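Local coordinates for protein AAR187Cp (PDB 3ZIL) that probably regulates sister-chromatid cohesion as Wpl1, a cohesin-linked cell-cycle factor, with this chain forming its helical, C-terminal Wap1 domain, at residues M257-L261 and E300-F304; L282-L286 and L325-V329. One frame throughout, in Å; residues are numbered along the deposited sequence.

Contact 1. Residues M257-L261 and E300-F304; sequences MSVQL and ELTNF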
# COMPACT_ATOMS: atom_id res chain seq x y z
N MET A 257 -10.75 -20.28 -1.30
CA MET A 257 -10.31 -21.24 -2.28
C MET A 257 -8.81 -21.19 -2.38
O MET A 257 -8.14 -22.22 -2.34
CB MET A 257 -10.96 -20.99 -3.63
CG MET A 257 -12.33 -21.69 -3.70
SD MET A 257 -13.35 -20.81 -4.87
CE MET A 257 -14.52 -22.09 -5.36
N SER A 258 -8.30 -19.97 -2.45
CA SER A 258 -6.90 -19.76 -2.24
C SER A 258 -6.26 -20.47 -0.99
O SER A 258 -5.23 -21.20 -1.09
CB SER A 258 -6.61 -18.29 -2.24
OG SER A 258 -5.24 -18.21 -2.01
N VAL A 259 -6.87 -20.34 0.16
CA VAL A 259 -6.34 -21.06 1.32
C VAL A 259 -6.38 -22.57 1.06
O VAL A 259 -5.38 -23.28 1.29
CB VAL A 259 -7.08 -20.65 2.60
CG1 VAL A 259 -6.78 -21.61 3.77
CG2 VAL A 259 -6.75 -19.20 2.94
N GLN A 260 -7.52 -23.04 0.52
CA GLN A 260 -7.68 -24.47 0.18
C GLN A 260 -6.65 -24.94 -0.85
O GLN A 260 -6.22 -26.07 -0.77
CB GLN A 260 -9.07 -24.83 -0.33
CG GLN A 260 -10.12 -25.10 0.73
CD GLN A 260 -11.52 -25.02 0.14
OE1 GLN A 260 -12.18 -23.95 0.19
NE2 GLN A 260 -11.98 -26.12 -0.47
N LEU A 261 -6.26 -24.07 -1.78
CA LEU A 261 -5.30 -24.39 -2.78
C LEU A 261 -3.96 -24.70 -2.09
O LEU A 261 -3.22 -25.50 -2.58
CB LEU A 261 -5.12 -23.20 -3.76
CG LEU A 261 -4.29 -23.46 -5.02
CD1 LEU A 261 -4.74 -24.78 -5.60
CD2 LEU A 261 -4.43 -22.39 -6.11
N GLU A 300 -18.17 -22.01 0.67
CA GLU A 300 -16.76 -22.50 0.47
C GLU A 300 -15.90 -22.40 1.72
O GLU A 300 -14.89 -23.08 1.80
CB GLU A 300 -15.98 -21.79 -0.70
CG GLU A 300 -16.30 -22.28 -2.10
CD GLU A 300 -17.41 -21.44 -2.73
OE1 GLU A 300 -18.36 -20.99 -2.02
OE2 GLU A 300 -17.32 -21.19 -3.95
N LEU A 301 -16.25 -21.52 2.66
CA LEU A 301 -15.43 -21.40 3.85
C LEU A 301 -15.67 -22.65 4.72
O LEU A 301 -14.77 -23.10 5.45
CB LEU A 301 -15.72 -20.07 4.60
CG LEU A 301 -14.83 -19.69 5.78
CD1 LEU A 301 -13.36 -19.66 5.42
CD2 LEU A 301 -15.30 -18.35 6.34
N THR A 302 -16.87 -23.22 4.60
CA THR A 302 -17.18 -24.43 5.35
C THR A 302 -16.42 -25.65 4.79
O THR A 302 -16.32 -26.67 5.46
CB THR A 302 -18.67 -24.74 5.40
OG1 THR A 302 -19.05 -25.29 4.14
CG2 THR A 302 -19.51 -23.50 5.72
N ASN A 303 -15.88 -25.55 3.58
CA ASN A 303 -14.99 -26.60 3.09
C ASN A 303 -13.67 -26.58 3.79
O ASN A 303 -12.80 -27.41 3.48
CB ASN A 303 -14.68 -26.42 1.65
CG ASN A 303 -15.87 -26.65 0.79
OD1 ASN A 303 -16.81 -27.33 1.19
ND2 ASN A 303 -15.87 -26.04 -0.37
N PHE A 304 -13.47 -25.60 4.67
CA PHE A 304 -12.34 -25.66 5.61
C PHE A 304 -12.60 -26.88 6.55
O PHE A 304 -11.65 -27.38 7.22
CB PHE A 304 -12.25 -24.38 6.49
CG PHE A 304 -11.50 -23.18 5.87
CD1 PHE A 304 -11.26 -23.07 4.52
CD2 PHE A 304 -11.07 -22.12 6.73
CE1 PHE A 304 -10.60 -21.95 4.01
CE2 PHE A 304 -10.38 -21.02 6.23
CZ PHE A 304 -10.15 -20.92 4.86
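The last turn of helix 248-261 lies beside the short, weakly bonded helix 299-302 and the residues that follow it, burying 290 Å² in total. Met257 opens the contact: its CA-CB bond points sideways, but the extended thioether carries the methyl CE to 3.3 Å from Glu300 OE2, a van der Waals touch at the carboxylate. That carboxylate also has a long, weak ion pair with Arg253, one turn back on the same helix. Ser258 is out of reach, and its OG is hydrogen-bonded to Gln281. Val259 points across, with CG1 3.6 Å from Phe304 CZ, the apolar contact of the pair. The Phe304 ring meets this methyl obliquely; it also stacks on Phe326 and touches Leu282 and Leu285 of helix 272-289, so this end of the contact runs into the domain core. Gln260 gives up the largest area to the other segment, 74 Å². Its CG is 4.4 Å from Phe304 CD1, while its CD reaches over the turn to lie 3.8 Å from Asn303 CB and 4.2 Å from Glu300 O. That turn is drawn together by the bonds Phe304 N to Leu301 O (2.9 Å) and, weakly, Asn303 N to Glu300 O (3.2 Å). Leu261 ends the helix out of reach, its N bonded to Met257 O at 2.7 Å. Chemically the contact is graded, from a carboxylate beside an exposed methionine on the solvent side to the clear apolar contact of Val259 with Phe304 at the buried end; no salt bridge joins the two segments.

Contact 2. Residues L282-L286 and L325-V329; sequences LGLLL and LFLLV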
# COMPACT_ATOMS: atom_id res chain seq x y z
N LEU A 282 -5.69 -15.40 5.84
CA LEU A 282 -6.48 -15.77 7.03
C LEU A 282 -6.79 -14.53 7.91
O LEU A 282 -7.87 -14.40 8.41
CB LEU A 282 -5.76 -16.84 7.87
CG LEU A 282 -5.77 -18.22 7.19
CD1 LEU A 282 -4.62 -19.15 7.64
CD2 LEU A 282 -7.13 -18.95 7.35
N GLY A 283 -5.82 -13.64 8.07
CA GLY A 283 -6.03 -12.40 8.80
C GLY A 283 -7.16 -11.65 8.10
O GLY A 283 -8.05 -11.10 8.76
N LEU A 284 -7.18 -11.67 6.77
CA LEU A 284 -8.28 -10.93 6.09
C LEU A 284 -9.64 -11.65 6.29
O LEU A 284 -10.63 -11.02 6.64
CB LEU A 284 -7.95 -10.63 4.63
CG LEU A 284 -9.09 -10.03 3.83
CD1 LEU A 284 -9.48 -8.68 4.44
CD2 LEU A 284 -8.69 -9.87 2.38
N LEU A 285 -9.67 -12.98 6.05
CA LEU A 285 -10.81 -13.78 6.48
C LEU A 285 -11.32 -13.43 7.91
O LEU A 285 -12.54 -13.21 8.10
CB LEU A 285 -10.54 -15.26 6.36
CG LEU A 285 -10.58 -15.68 4.87
CD1 LEU A 285 -9.95 -17.04 4.65
CD2 LEU A 285 -12.04 -15.64 4.41
N LEU A 286 -10.41 -13.43 8.87
CA LEU A 286 -10.74 -13.19 10.28
C LEU A 286 -11.45 -11.84 10.48
O LEU A 286 -12.47 -11.76 11.19
CB LEU A 286 -9.48 -13.30 11.16
CG LEU A 286 -9.74 -13.13 12.70
CD1 LEU A 286 -10.57 -14.29 13.23
CD2 LEU A 286 -8.42 -13.05 13.49
N LEU A 325 -4.31 -19.91 13.47
CA LEU A 325 -5.12 -18.91 12.83
C LEU A 325 -6.19 -19.63 11.97
O LEU A 325 -7.37 -19.27 11.94
CB LEU A 325 -4.13 -18.06 11.98
CG LEU A 325 -4.67 -16.76 11.38
CD1 LEU A 325 -5.53 -15.97 12.38
CD2 LEU A 325 -3.50 -15.93 10.79
N PHE A 326 -5.78 -20.69 11.28
CA PHE A 326 -6.75 -21.41 10.45
C PHE A 326 -7.90 -21.92 11.30
O PHE A 326 -9.06 -21.89 10.88
CB PHE A 326 -6.06 -22.57 9.71
CG PHE A 326 -7.01 -23.40 8.91
CD1 PHE A 326 -7.28 -23.08 7.61
CD2 PHE A 326 -7.65 -24.50 9.47
CE1 PHE A 326 -8.18 -23.82 6.86
CE2 PHE A 326 -8.59 -25.22 8.75
CZ PHE A 326 -8.84 -24.90 7.43
N LEU A 327 -7.58 -22.45 12.49
CA LEU A 327 -8.59 -23.07 13.35
C LEU A 327 -9.55 -22.01 13.90
O LEU A 327 -10.74 -22.26 14.08
CB LEU A 327 -7.90 -23.76 14.52
CG LEU A 327 -7.11 -25.02 14.16
CD1 LEU A 327 -6.43 -25.67 15.38
CD2 LEU A 327 -7.96 -26.05 13.45
N LEU A 328 -9.00 -20.85 14.25
CA LEU A 328 -9.83 -19.74 14.71
C LEU A 328 -10.80 -19.34 13.59
O LEU A 328 -12.00 -19.14 13.86
CB LEU A 328 -8.94 -18.55 15.15
CG LEU A 328 -9.64 -17.24 15.49
CD1 LEU A 328 -10.72 -17.42 16.53
CD2 LEU A 328 -8.61 -16.20 15.94
N VAL A 329 -10.29 -19.20 12.37
CA VAL A 329 -11.15 -18.73 11.30
C VAL A 329 -12.22 -19.83 11.06
O VAL A 329 -13.42 -19.54 10.95
CB VAL A 329 -10.36 -18.41 10.01
CG1 VAL A 329 -11.30 -18.36 8.79
CG2 VAL A 329 -9.51 -17.11 10.17
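Leu325 starts the face that helix 321-336 turns to helix 272-289: its CG lies 3.7 Å from Leu282 CB, and its CD2 is 4.2 Å from Gly283 N. Leu325 also packs on an apolar side chain of the bound peptide. Phe326 sits at the flank, its CD1 4.1 Å from Leu282 CD2. The CA-CB bond of Leu327 points away, and its side chain touches helix 343-360. Leu328 returns to the interface, with CG 3.8 Å from Leu286 CD1. Val329, one turn beyond Leu325, has the largest covered area of its segment, 71 Å²: CG2 is 3.6 Å from Leu282 O and 3.9 Å from Leu286 CB, while CG1 is 4.0 Å from Leu285 CB. All eight touching residues are buried, and no hydrogen bond crosses. The short axes pass 9.7 Å apart at 25°, running in the same direction. Such near-parallel neighbours, with the intervening chain folded back beside them, are consistent with stacked helices in an alpha-helical repeat domain, as in HEAT-like Wapl folds.

Overall arrangement
Contacts 1 and 2 use different helices but belong to one neighbourhood: their centres are 11 Å apart and their segments alternate along the chain. The join is Phe304, which is one partner in contact 1 and also reaches the pair in contact 2, its CD2 3.4 Å from Phe326 CE1 and its CE2 3.8 Å from Val329 CG1. Contact 2 is wholly buried and apolar, made by two regular helix turns over 368 Å². Contact 1 covers 290 Å², is only partly buried, and sets a helix end against a weakly bonded turn, with polar groups on its outer side. Chemistry thus follows burial: aliphatic with one phenylalanine at the flank in contact 2, mixed in contact 1.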